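Local coordinates for protein putative cytochrome P450 154A1 (PDB 1ODO) that binds a haem group in a cytochrome P450 fold and, in this crystal, also holds 4-phenyl-1H-imidazole in the pocket beside it, at residues 10-15 with 389-393; 34-38 with 75-79; 249-254 with 282-288; 295-299 with 309-313. All coordinates share one frame; numbering follows the deposited sequence.

Contact 1: 10-15 with 389-393; sequences LDPTGA and PVPSL
Leu393 and Leu10 make the apolar half of this contact. Leu393 CD1 rests on Leu10 CB at 3.7 Å, and CD2 of the same isopropyl group touches that CB from its other branch. CG of Leu393 stands anti to the backbone N (chi1 170°), which swings CD1 against the backbone of 10-15; CB already lies near Asp11 O. Leu393 CD1 also lies 3.6 Å from Asp11 O.

Asp11 opens a type I turn that ends at Gly14, and its carboxylate braces the turn. OD1 takes two donors from the same face of its plane. Thr13 N comes from well above the plane, while Thr13 OG1 meets Asp11 OD1 on the syn side at 2.8 Å. The first bond makes an Asx turn. OD2 accepts from Ala15 N, again from above the plane. CG of Asp11 is anti to its own N (chi1 -180°), and this turns the carboxylate toward the following residues.

Gly14 passes close to the other segment at a positive phi. Gly14 CA makes a CH...O contact with Ser392 O at 3.5 Å. Thr13 O receives a similar contact from Pro391 CA at 3.3 Å. Water 1 donates to Thr13 O and, weakly, to Pro389 O. Pro389 CG lies 3.4 Å from Gly14 O.

The contact joins the loop between strand 8-9 and helix 17-25 to the loop between strands 379-380 and 402-404. Thr177 OG1 bonds to both Pro12 O and Leu393 N. Leu10 and Leu393 both pack on Glu20 of helix 17-25 and on Val35 of strand 30-35.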
# COMPACT_ATOMS: atom_id res chain seq x y z
N LEU A 10 5.04 8.77 -16.90
CA LEU A 10 5.23 7.55 -16.13
C LEU A 10 4.40 6.42 -16.76
O LEU A 10 3.22 6.60 -17.06
CB LEU A 10 4.83 7.77 -14.67
CG LEU A 10 5.57 8.91 -13.97
CD1 LEU A 10 5.18 8.95 -12.50
CD2 LEU A 10 7.08 8.71 -14.10
N ASP A 11 5.04 5.28 -16.95
CA ASP A 11 4.41 4.10 -17.55
C ASP A 11 3.25 3.54 -16.72
O ASP A 11 3.45 3.03 -15.62
CB ASP A 11 5.50 3.03 -17.74
CG ASP A 11 4.98 1.75 -18.36
OD1 ASP A 11 3.85 1.73 -18.88
OD2 ASP A 11 5.73 0.75 -18.32
N PRO A 12 2.01 3.64 -17.24
CA PRO A 12 0.82 3.15 -16.54
C PRO A 12 0.83 1.64 -16.28
O PRO A 12 0.10 1.16 -15.42
CB PRO A 12 -0.33 3.55 -17.47
CG PRO A 12 0.22 4.71 -18.24
CD PRO A 12 1.64 4.28 -18.52
N THR A 13 1.63 0.90 -17.04
CA THR A 13 1.71 -0.55 -16.87
C THR A 13 2.76 -1.00 -15.86
O THR A 13 2.85 -2.19 -15.55
CB THR A 13 2.00 -1.26 -18.21
OG1 THR A 13 3.35 -1.00 -18.61
CG2 THR A 13 1.06 -0.75 -19.29
N GLY A 14 3.57 -0.06 -15.37
CA GLY A 14 4.61 -0.37 -14.41
C GLY A 14 5.53 -1.50 -14.85
O GLY A 14 5.99 -2.30 -14.03
N ALA A 15 5.82 -1.55 -16.14
CA ALA A 15 6.67 -2.58 -16.72
C ALA A 15 8.13 -2.66 -16.27
O ALA A 15 8.72 -3.74 -16.31
CB ALA A 15 6.63 -2.47 -18.25
N PRO A 389 5.70 -7.98 -13.54
CA PRO A 389 5.10 -7.19 -12.46
C PRO A 389 3.61 -6.94 -12.65
O PRO A 389 3.09 -6.95 -13.77
CB PRO A 389 5.89 -5.89 -12.51
CG PRO A 389 6.10 -5.71 -14.00
CD PRO A 389 6.50 -7.12 -14.44
N VAL A 390 2.91 -6.72 -11.54
CA VAL A 390 1.49 -6.45 -11.59
C VAL A 390 1.42 -5.18 -12.44
O VAL A 390 2.24 -4.27 -12.28
CB VAL A 390 0.94 -6.16 -10.17
CG1 VAL A 390 -0.44 -5.53 -10.26
CG2 VAL A 390 0.88 -7.46 -9.37
N PRO A 391 0.45 -5.10 -13.37
CA PRO A 391 0.31 -3.92 -14.24
C PRO A 391 -0.19 -2.70 -13.47
O PRO A 391 -1.37 -2.38 -13.49
CB PRO A 391 -0.70 -4.39 -15.29
CG PRO A 391 -0.55 -5.89 -15.28
CD PRO A 391 -0.44 -6.18 -13.81
N SER A 392 0.73 -2.01 -12.80
CA SER A 392 0.36 -0.83 -12.03
C SER A 392 1.53 0.11 -11.78
O SER A 392 2.66 -0.33 -11.52
CB SER A 392 -0.23 -1.26 -10.68
OG SER A 392 -0.61 -0.13 -9.91
N LEU A 393 1.26 1.40 -11.87
CA LEU A 393 2.26 2.43 -11.66
C LEU A 393 2.36 2.62 -10.14
O LEU A 393 3.35 3.15 -9.63
CB LEU A 393 1.82 3.73 -12.33
CG LEU A 393 2.60 5.01 -12.06
CD1 LEU A 393 4.05 4.86 -12.52
CD2 LEU A 393 1.93 6.17 -12.80
O HOH W 1 3.14 -4.73 -16.21

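Contact 2: 34-38 with 75-79; sequences DVLGV and TWPLA
Val35 O is gripped by two N-H groups. Trp76 NE1 reaches Val35 O at 2.8 Å across the contact, with an N-H...O angle of 150°. Val38 N reaches Val35 O at 3.1 Å and closes the type I' turn from Val35 to Val38. The oxygen lies near the indole plane, so the bond fixes how the ring is turned. Leu36 O is also at this edge, 3.1 Å from Trp76 CD1.

Both faces of the indole are covered. Val38 CG2 stands over the five-membered ring of Trp76, 3.3 Å from its centroid and only 6° off the ring normal. This is a close CH-pi contact. Leu78 CB lies against the opposite face, so the ring is held between a residue of each segment. CG of Trp76 is anti to the backbone N (chi1 -162°), which carries the indole out to the turn.

Beyond the ring the contact is apolar. Leu78 CD1 meets Val35 CG1 at 3.8 Å, the two side chains crossing at about a right angle. Leu36 sends CD2 to Leu78 CG at 3.9 Å, and the same methyl touches Pro77 CB. Asp34 OD2 accepts from Gly37 N at 2.9 Å, on its syn side. This Asx motif ties Asp34, just ahead of the turn, to Gly37 within it.

The turn is the hairpin link between antiparallel strands 30-35 and 38-43 of the mixed sheet. It meets the loop that leads from helix 69-72 to helix 80-83. Val35 also packs on Leu10 and Leu393, Val38 on Trp66, and Leu78 on Thr177.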
# COMPACT_ATOMS: atom_id res chain seq x y z
N ASP A 34 4.09 13.18 -15.84
CA ASP A 34 2.71 13.03 -16.26
C ASP A 34 2.20 11.71 -15.69
O ASP A 34 2.80 10.66 -15.91
CB ASP A 34 2.61 13.00 -17.79
CG ASP A 34 1.20 12.75 -18.27
OD1 ASP A 34 0.58 13.68 -18.82
OD2 ASP A 34 0.70 11.61 -18.09
N VAL A 35 1.11 11.78 -14.94
CA VAL A 35 0.51 10.60 -14.33
C VAL A 35 -0.87 10.44 -14.94
O VAL A 35 -1.84 11.06 -14.49
CB VAL A 35 0.39 10.76 -12.79
CG1 VAL A 35 -0.20 9.49 -12.17
CG2 VAL A 35 1.75 11.06 -12.20
N LEU A 36 -0.96 9.62 -15.98
CA LEU A 36 -2.22 9.37 -16.68
C LEU A 36 -2.93 10.66 -17.11
O LEU A 36 -4.15 10.78 -16.96
CB LEU A 36 -3.14 8.51 -15.81
CG LEU A 36 -2.82 7.00 -15.84
CD1 LEU A 36 -1.51 6.72 -15.12
CD2 LEU A 36 -3.96 6.23 -15.18
N GLY A 37 -2.17 11.62 -17.63
CA GLY A 37 -2.78 12.86 -18.08
C GLY A 37 -2.69 14.05 -17.13
O GLY A 37 -2.98 15.17 -17.53
N VAL A 38 -2.32 13.80 -15.88
CA VAL A 38 -2.20 14.88 -14.90
C VAL A 38 -0.72 15.13 -14.64
O VAL A 38 0.02 14.20 -14.32
CB VAL A 38 -2.89 14.52 -13.56
CG1 VAL A 38 -2.49 15.51 -12.47
CG2 VAL A 38 -4.41 14.54 -13.74
N THR A 75 -12.43 13.49 -15.94
CA THR A 75 -11.64 12.87 -16.99
C THR A 75 -10.46 12.00 -16.55
O THR A 75 -10.04 11.12 -17.29
CB THR A 75 -11.07 13.94 -17.95
OG1 THR A 75 -10.21 14.82 -17.22
CG2 THR A 75 -12.20 14.73 -18.59
N TRP A 76 -9.94 12.24 -15.36
CA TRP A 76 -8.81 11.46 -14.86
C TRP A 76 -9.19 10.08 -14.35
O TRP A 76 -10.06 9.94 -13.48
CB TRP A 76 -8.10 12.24 -13.76
CG TRP A 76 -6.70 11.78 -13.45
CD1 TRP A 76 -5.76 11.36 -14.35
CD2 TRP A 76 -6.05 11.84 -12.18
NE1 TRP A 76 -4.56 11.16 -13.72
CE2 TRP A 76 -4.70 11.45 -12.39
CE3 TRP A 76 -6.46 12.19 -10.89
CZ2 TRP A 76 -3.77 11.41 -11.35
CZ3 TRP A 76 -5.53 12.15 -9.85
CH2 TRP A 76 -4.20 11.76 -10.09
N PRO A 77 -8.55 9.03 -14.88
CA PRO A 77 -8.84 7.65 -14.46
C PRO A 77 -8.52 7.40 -12.99
O PRO A 77 -9.05 6.47 -12.39
CB PRO A 77 -7.96 6.81 -15.39
CG PRO A 77 -7.91 7.64 -16.64
CD PRO A 77 -7.69 9.04 -16.08
N LEU A 78 -7.66 8.23 -12.40
CA LEU A 78 -7.29 8.07 -10.99
C LEU A 78 -8.06 9.00 -10.06
O LEU A 78 -7.67 9.19 -8.91
CB LEU A 78 -5.79 8.32 -10.81
CG LEU A 78 -4.83 7.43 -11.61
CD1 LEU A 78 -3.41 7.70 -11.16
CD2 LEU A 78 -5.18 5.97 -11.41
N ALA A 79 -9.17 9.56 -10.55
CA ALA A 79 -9.99 10.47 -9.77
C ALA A 79 -10.35 10.00 -8.36
O ALA A 79 -10.35 10.79 -7.42
CB ALA A 79 -11.26 10.81 -10.54

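Contact 3: 249-254 with 282-288; sequences NVIDQA and TLRHEPA. With HEM (protoporphyrin IX containing Fe), chain B.
Thr282 begins the contact, pressing its methyl against helix 247-260. Thr282 CG2 lies 3.7 Å from Gln253 CB and 3.5 Å from Ala254 N. It points there because it is anti to its own backbone N. OG1 touches Ala254 CB and is hydrogen-bonded to Val278 O, one turn back in its own helix.

Leu283 follows and faces the haem. Leu283 CD2 touches Val250 CG1 at 4.0 Å and, in another direction, HEM CBC at 3.4 Å.

The helix ends before Glu286. Gln253 and Glu286 pass at a slant, both bent at chi2, yet the amide and carboxylate planes are only 15° apart. Gln253 CD lies 3.7 Å from Glu286 CB, and Gln253 CG meets Glu286 O. No hydrogen bond joins the pair; Glu286 OE1 is bonded to His17 NE2.

Ala288 closes the contact. Ala288 CB packs on Asn249 CB at 3.7 Å, on Val250 CG2 and on HEM CAC. Water 2 accepts from Asn249 ND2 at 2.8 Å and donates to Ala288 O, a bridge that adds a polar link. Asn249 OD1 bonds to Arg141.

The whole contact is buried. Val250, Leu283 and Ala288 belong to the haem pocket and meet the methyl and vinyl groups at one edge of the porphyrin. Glu281, salt-bridged to Arg284, marks the Glu-X-X-Arg motif of the P450 K helix. Helix 247-260 is consistent with the second half of the long P450 helix that crosses the haem.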
# COMPACT_ATOMS: atom_id res chain seq x y z
N ASN A 249 1.56 -7.39 -1.53
CA ASN A 249 2.81 -7.13 -2.22
C ASN A 249 4.05 -7.18 -1.33
O ASN A 249 5.14 -7.51 -1.80
CB ASN A 249 2.72 -5.79 -2.94
CG ASN A 249 1.68 -5.82 -4.03
OD1 ASN A 249 1.62 -6.77 -4.81
ND2 ASN A 249 0.85 -4.78 -4.10
N VAL A 250 3.89 -6.85 -0.06
CA VAL A 250 5.02 -6.89 0.85
C VAL A 250 5.36 -8.36 1.09
O VAL A 250 6.53 -8.73 1.13
CB VAL A 250 4.69 -6.22 2.19
CG1 VAL A 250 5.94 -6.18 3.07
CG2 VAL A 250 4.17 -4.80 1.96
N ILE A 251 4.34 -9.19 1.25
CA ILE A 251 4.56 -10.62 1.48
C ILE A 251 5.24 -11.20 0.23
O ILE A 251 6.19 -11.97 0.31
CB ILE A 251 3.23 -11.36 1.75
CG1 ILE A 251 2.63 -10.85 3.07
CG2 ILE A 251 3.47 -12.87 1.79
CD1 ILE A 251 1.29 -11.47 3.43
N ASP A 252 4.72 -10.80 -0.93
CA ASP A 252 5.21 -11.23 -2.24
C ASP A 252 6.71 -10.90 -2.35
O ASP A 252 7.54 -11.79 -2.55
CB ASP A 252 4.42 -10.48 -3.32
CG ASP A 252 4.96 -10.69 -4.74
OD1 ASP A 252 6.18 -10.90 -4.91
OD2 ASP A 252 4.16 -10.61 -5.69
N GLN A 253 7.04 -9.62 -2.23
CA GLN A 253 8.42 -9.17 -2.33
C GLN A 253 9.36 -9.77 -1.30
O GLN A 253 10.49 -10.15 -1.63
CB GLN A 253 8.47 -7.64 -2.26
CG GLN A 253 7.74 -6.93 -3.39
CD GLN A 253 8.43 -7.09 -4.75
OE1 GLN A 253 9.48 -7.73 -4.86
NE2 GLN A 253 7.83 -6.52 -5.78
N ALA A 254 8.92 -9.88 -0.05
CA ALA A 254 9.77 -10.44 1.00
C ALA A 254 10.11 -11.89 0.67
O ALA A 254 11.27 -12.30 0.73
CB ALA A 254 9.08 -10.35 2.36
N THR A 282 12.70 -5.05 3.07
CA THR A 282 11.82 -5.30 1.93
C THR A 282 11.02 -4.02 1.69
O THR A 282 10.80 -3.60 0.55
CB THR A 282 10.85 -6.48 2.19
OG1 THR A 282 11.60 -7.69 2.37
CG2 THR A 282 9.89 -6.66 1.00
N LEU A 283 10.58 -3.40 2.77
CA LEU A 283 9.80 -2.17 2.67
C LEU A 283 10.64 -1.06 2.03
O LEU A 283 10.13 -0.20 1.32
CB LEU A 283 9.33 -1.73 4.06
CG LEU A 283 8.24 -2.63 4.64
CD1 LEU A 283 7.97 -2.31 6.11
CD2 LEU A 283 6.98 -2.44 3.82
N ARG A 284 11.94 -1.09 2.28
CA ARG A 284 12.82 -0.07 1.71
C ARG A 284 13.16 -0.38 0.25
O ARG A 284 13.00 0.47 -0.62
CB ARG A 284 14.13 0.02 2.50
CG ARG A 284 15.08 1.13 2.01
CD ARG A 284 16.49 0.95 2.56
NE ARG A 284 17.16 -0.19 1.94
CZ ARG A 284 17.65 -0.19 0.71
NH1 ARG A 284 17.56 0.91 -0.04
NH2 ARG A 284 18.20 -1.28 0.20
N HIS A 285 13.64 -1.60 0.02
CA HIS A 285 14.04 -2.09 -1.30
C HIS A 285 12.94 -2.30 -2.34
O HIS A 285 13.12 -2.00 -3.53
CB HIS A 285 14.86 -3.38 -1.11
CG HIS A 285 15.66 -3.79 -2.30
ND1 HIS A 285 15.32 -4.87 -3.09
CD2 HIS A 285 16.80 -3.28 -2.83
CE1 HIS A 285 16.22 -5.00 -4.05
NE2 HIS A 285 17.12 -4.05 -3.92
N GLU A 286 11.80 -2.84 -1.91
CA GLU A 286 10.69 -3.08 -2.83
C GLU A 286 9.36 -2.79 -2.14
O GLU A 286 8.57 -3.70 -1.89
CB GLU A 286 10.71 -4.52 -3.34
CG GLU A 286 11.94 -4.88 -4.16
CD GLU A 286 11.98 -4.20 -5.52
OE1 GLU A 286 11.13 -3.32 -5.80
OE2 GLU A 286 12.87 -4.55 -6.32
N PRO A 287 9.11 -1.51 -1.82
CA PRO A 287 7.86 -1.10 -1.16
C PRO A 287 6.64 -1.40 -2.03
O PRO A 287 6.73 -1.36 -3.25
CB PRO A 287 8.08 0.40 -0.93
CG PRO A 287 8.98 0.80 -2.06
CD PRO A 287 9.96 -0.35 -2.11
N ALA A 288 5.51 -1.68 -1.38
CA ALA A 288 4.27 -2.00 -2.09
C ALA A 288 3.63 -0.85 -2.87
O ALA A 288 2.93 -1.08 -3.86
CB ALA A 288 3.25 -2.59 -1.11
CHA HEM B . -1.92 5.49 4.12
CHB HEM B . -4.36 1.90 6.21
CHC HEM B . -1.03 -1.25 4.68
CHD HEM B . 1.37 2.34 2.58
C1A HEM B . -2.88 4.81 4.84
C2A HEM B . -4.05 5.40 5.48
C3A HEM B . -4.73 4.40 6.06
C4A HEM B . -4.01 3.16 5.81
CMA HEM B . -6.05 4.49 6.85
CAA HEM B . -4.40 6.90 5.46
CBA HEM B . -3.64 7.65 6.57
CGA HEM B . -3.90 9.16 6.63
O1A HEM B . -4.06 9.75 5.51
O2A HEM B . -3.92 9.70 7.74
C1B HEM B . -3.68 0.73 5.98
C2B HEM B . -4.12 -0.58 6.43
C3B HEM B . -3.18 -1.47 6.00
C4B HEM B . -2.17 -0.73 5.29
CMB HEM B . -5.41 -0.84 7.24
CAB HEM B . -3.14 -3.00 6.20
CBB HEM B . -2.98 -3.45 7.66
C1C HEM B . -0.08 -0.54 3.98
C2C HEM B . 1.10 -1.14 3.34
C3C HEM B . 1.78 -0.13 2.75
C4C HEM B . 1.03 1.08 3.01
CMC HEM B . 1.42 -2.67 3.40
CAC HEM B . 3.09 -0.14 1.91
CBC HEM B . 4.27 -0.92 2.48
C1D HEM B . 0.70 3.51 2.80
C2D HEM B . 1.08 4.81 2.31
C3D HEM B . 0.15 5.70 2.73
C4D HEM B . -0.81 4.95 3.51
CMD HEM B . 2.33 5.08 1.45
CAD HEM B . 0.13 7.20 2.42
CBD HEM B . 1.19 8.09 3.07
CGD HEM B . 0.97 9.49 2.54
O1D HEM B . 1.81 9.97 1.76
O2D HEM B . -0.08 10.07 2.90
NA HEM B . -2.88 3.46 5.06
NB HEM B . -2.49 0.61 5.27
NC HEM B . -0.09 0.82 3.76
ND HEM B . -0.48 3.60 3.54
FE HEM B . -1.47 2.14 4.41
O HOH W 2 0.15 -2.14 -3.35

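Contact 4: 295-299 with 309-313; sequences RYAVT and IARGE. With HEM (protoporphyrin IX containing Fe), chain B.
Two backbone hydrogen bonds join Ala297 to the turn at 310-313. Gly312 N donates to Ala297 O at 2.8 Å, nearly straight at 172° and in the carbonyl plane. Ala297 N donates to Glu313 O at 3.2 Å. Glu313 O also receives a CH...O contact from Tyr296 CA.

Polar bonds inside 309-313 shape the turn. Glu313 N bonds to Ala310 O and closes a type II turn, with Gly312 at positive phi. Glu313 OE1 accepts from Ala310 N at 2.9 Å, met from above the carboxylate plane. The same oxygen takes a bond from Trp41 NE1.

One apolar contact joins the side chains: Ala297 CB meets Ile309 CG2 at 3.7 Å. Other approaches set carbon against carbonyl oxygen. Ala297 CB lies close to Ala310 O. The carbon chain of Arg311 runs alongside the backbone of Val298 and Thr299, and Arg311 CG comes 3.2 Å from Val298 O. Its first torsions are extended and chi3 bends (71°), which takes the guanidinium away from the 295-299 segment.

Charge enters through Arg295, whose end leaves the contact for the haem. Arg295 NH1 donates to HEM O1D at 2.8 Å and Arg295 NH2 to HEM O2D at 2.9 Å. The propionate carboxyl carbon lies in the guanidinium plane at its edge, so the groups meet by a two-pronged grip. His352 also bonds to the haem.

The chemistry divides along strand 292-297. Its C-terminal end is held to the turn mainly by backbone bonds, while Arg295 offers a positive charge to a propionate. The pairing would probably favour the ionised carboxylate and fix its rotation.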
# COMPACT_ATOMS: atom_id res chain seq x y z
N ARG A 295 -0.74 15.32 -3.76
CA ARG A 295 -0.69 16.44 -2.82
C ARG A 295 -0.65 17.73 -3.62
O ARG A 295 -0.35 17.71 -4.81
CB ARG A 295 0.53 16.32 -1.90
CG ARG A 295 0.31 15.36 -0.74
CD ARG A 295 1.54 15.26 0.15
NE ARG A 295 1.28 14.60 1.42
CZ ARG A 295 1.15 13.28 1.58
NH1 ARG A 295 1.25 12.46 0.54
NH2 ARG A 295 0.91 12.79 2.79
N TYR A 296 -0.93 18.85 -2.96
CA TYR A 296 -0.93 20.14 -3.64
C TYR A 296 -0.26 21.23 -2.81
O TYR A 296 -0.30 21.20 -1.58
CB TYR A 296 -2.37 20.55 -3.97
CG TYR A 296 -3.22 19.35 -4.31
CD1 TYR A 296 -3.96 18.71 -3.32
CD2 TYR A 296 -3.17 18.78 -5.58
CE1 TYR A 296 -4.62 17.50 -3.59
CE2 TYR A 296 -3.82 17.58 -5.85
CZ TYR A 296 -4.54 16.95 -4.86
OH TYR A 296 -5.14 15.74 -5.12
N ALA A 297 0.35 22.19 -3.49
CA ALA A 297 1.02 23.28 -2.80
C ALA A 297 -0.03 24.32 -2.41
O ALA A 297 -0.75 24.84 -3.25
CB ALA A 297 2.06 23.91 -3.71
N VAL A 298 -0.11 24.61 -1.11
CA VAL A 298 -1.07 25.58 -0.61
C VAL A 298 -0.57 26.98 -0.96
O VAL A 298 -1.36 27.93 -1.10
CB VAL A 298 -1.23 25.45 0.92
CG1 VAL A 298 -2.24 26.47 1.43
CG2 VAL A 298 -1.67 24.04 1.27
N THR A 299 0.74 27.10 -1.11
CA THR A 299 1.38 28.37 -1.45
C THR A 299 2.63 28.02 -2.26
O THR A 299 3.01 26.85 -2.33
CB THR A 299 1.80 29.14 -0.18
OG1 THR A 299 2.24 30.46 -0.54
CG2 THR A 299 2.92 28.41 0.55
N ILE A 309 7.45 25.34 -6.96
CA ILE A 309 6.28 24.49 -7.07
C ILE A 309 5.24 25.58 -6.82
O ILE A 309 5.06 26.04 -5.69
CB ILE A 309 6.18 23.44 -5.94
CG1 ILE A 309 7.30 22.40 -6.10
CG2 ILE A 309 4.81 22.76 -5.98
CD1 ILE A 309 7.23 21.27 -5.09
N ALA A 310 4.59 26.02 -7.89
CA ALA A 310 3.58 27.07 -7.80
C ALA A 310 2.35 26.67 -7.00
O ALA A 310 1.97 25.50 -6.97
CB ALA A 310 3.17 27.52 -9.20
N ARG A 311 1.73 27.65 -6.35
CA ARG A 311 0.53 27.40 -5.57
C ARG A 311 -0.46 26.69 -6.48
O ARG A 311 -0.65 27.09 -7.63
CB ARG A 311 -0.09 28.71 -5.08
CG ARG A 311 -1.34 28.52 -4.23
CD ARG A 311 -1.93 29.85 -3.76
NE ARG A 311 -2.53 30.59 -4.86
CZ ARG A 311 -3.10 31.79 -4.72
NH1 ARG A 311 -3.14 32.38 -3.54
NH2 ARG A 311 -3.63 32.39 -5.78
N GLY A 312 -1.07 25.62 -5.97
CA GLY A 312 -2.04 24.89 -6.77
C GLY A 312 -1.49 23.75 -7.62
O GLY A 312 -2.26 22.99 -8.19
N GLU A 313 -0.17 23.63 -7.73
CA GLU A 313 0.40 22.55 -8.53
C GLU A 313 0.47 21.26 -7.72
O GLU A 313 0.69 21.30 -6.50
CB GLU A 313 1.79 22.93 -9.06
CG GLU A 313 1.75 24.08 -10.05
CD GLU A 313 3.08 24.32 -10.74
OE1 GLU A 313 4.14 24.14 -10.10
OE2 GLU A 313 3.07 24.70 -11.93
CHA HEM B . -1.92 5.49 4.12
CHB HEM B . -4.36 1.90 6.21
CHC HEM B . -1.03 -1.25 4.68
CHD HEM B . 1.37 2.34 2.58
C1A HEM B . -2.88 4.81 4.84
C2A HEM B . -4.05 5.40 5.48
C3A HEM B . -4.73 4.40 6.06
C4A HEM B . -4.01 3.16 5.81
CMA HEM B . -6.05 4.49 6.85
CAA HEM B . -4.40 6.90 5.46
CBA HEM B . -3.64 7.65 6.57
CGA HEM B . -3.90 9.16 6.63
O1A HEM B . -4.06 9.75 5.51
O2A HEM B . -3.92 9.70 7.74
C1B HEM B . -3.68 0.73 5.98
C2B HEM B . -4.12 -0.58 6.43
C3B HEM B . -3.18 -1.47 6.00
C4B HEM B . -2.17 -0.73 5.29
CMB HEM B . -5.41 -0.84 7.24
CAB HEM B . -3.14 -3.00 6.20
CBB HEM B . -2.98 -3.45 7.66
C1C HEM B . -0.08 -0.54 3.98
C2C HEM B . 1.10 -1.14 3.34
C3C HEM B . 1.78 -0.13 2.75
C4C HEM B . 1.03 1.08 3.01
CMC HEM B . 1.42 -2.67 3.40
CAC HEM B . 3.09 -0.14 1.91
CBC HEM B . 4.27 -0.92 2.48
C1D HEM B . 0.70 3.51 2.80
C2D HEM B . 1.08 4.81 2.31
C3D HEM B . 0.15 5.70 2.73
C4D HEM B . -0.81 4.95 3.51
CMD HEM B . 2.33 5.08 1.45
CAD HEM B . 0.13 7.20 2.42
CBD HEM B . 1.19 8.09 3.07
CGD HEM B . 0.97 9.49 2.54
O1D HEM B . 1.81 9.97 1.76
O2D HEM B . -0.08 10.07 2.90
NA HEM B . -2.88 3.46 5.06
NB HEM B . -2.49 0.61 5.27
NC HEM B . -0.09 0.82 3.76
ND HEM B . -0.48 3.60 3.54
FE HEM B . -1.47 2.14 4.41

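Overall arrangement
Contact 3 lies deepest. All its touching residues are buried, and its segments meet mostly through carbon, with no direct hydrogen bond. Contact 2 is also buried but lies farther out. There an indole N-H and a carbonyl are added to the apolar packing. Contacts 1 and 4 are partly exposed and lean more on backbone atoms. Contact 4 has true hydrogen bonds between its segments, whereas contact 1 relies on leucine packing, CH...O contacts and a water. Contacts 1 and 2 touch through Leu10, Val35 and Leu393. Contacts 2 and 4 reach the same mixed sheet. Contacts 3 and 4 both reach the haem, one at its apolar edge and one at a propionate.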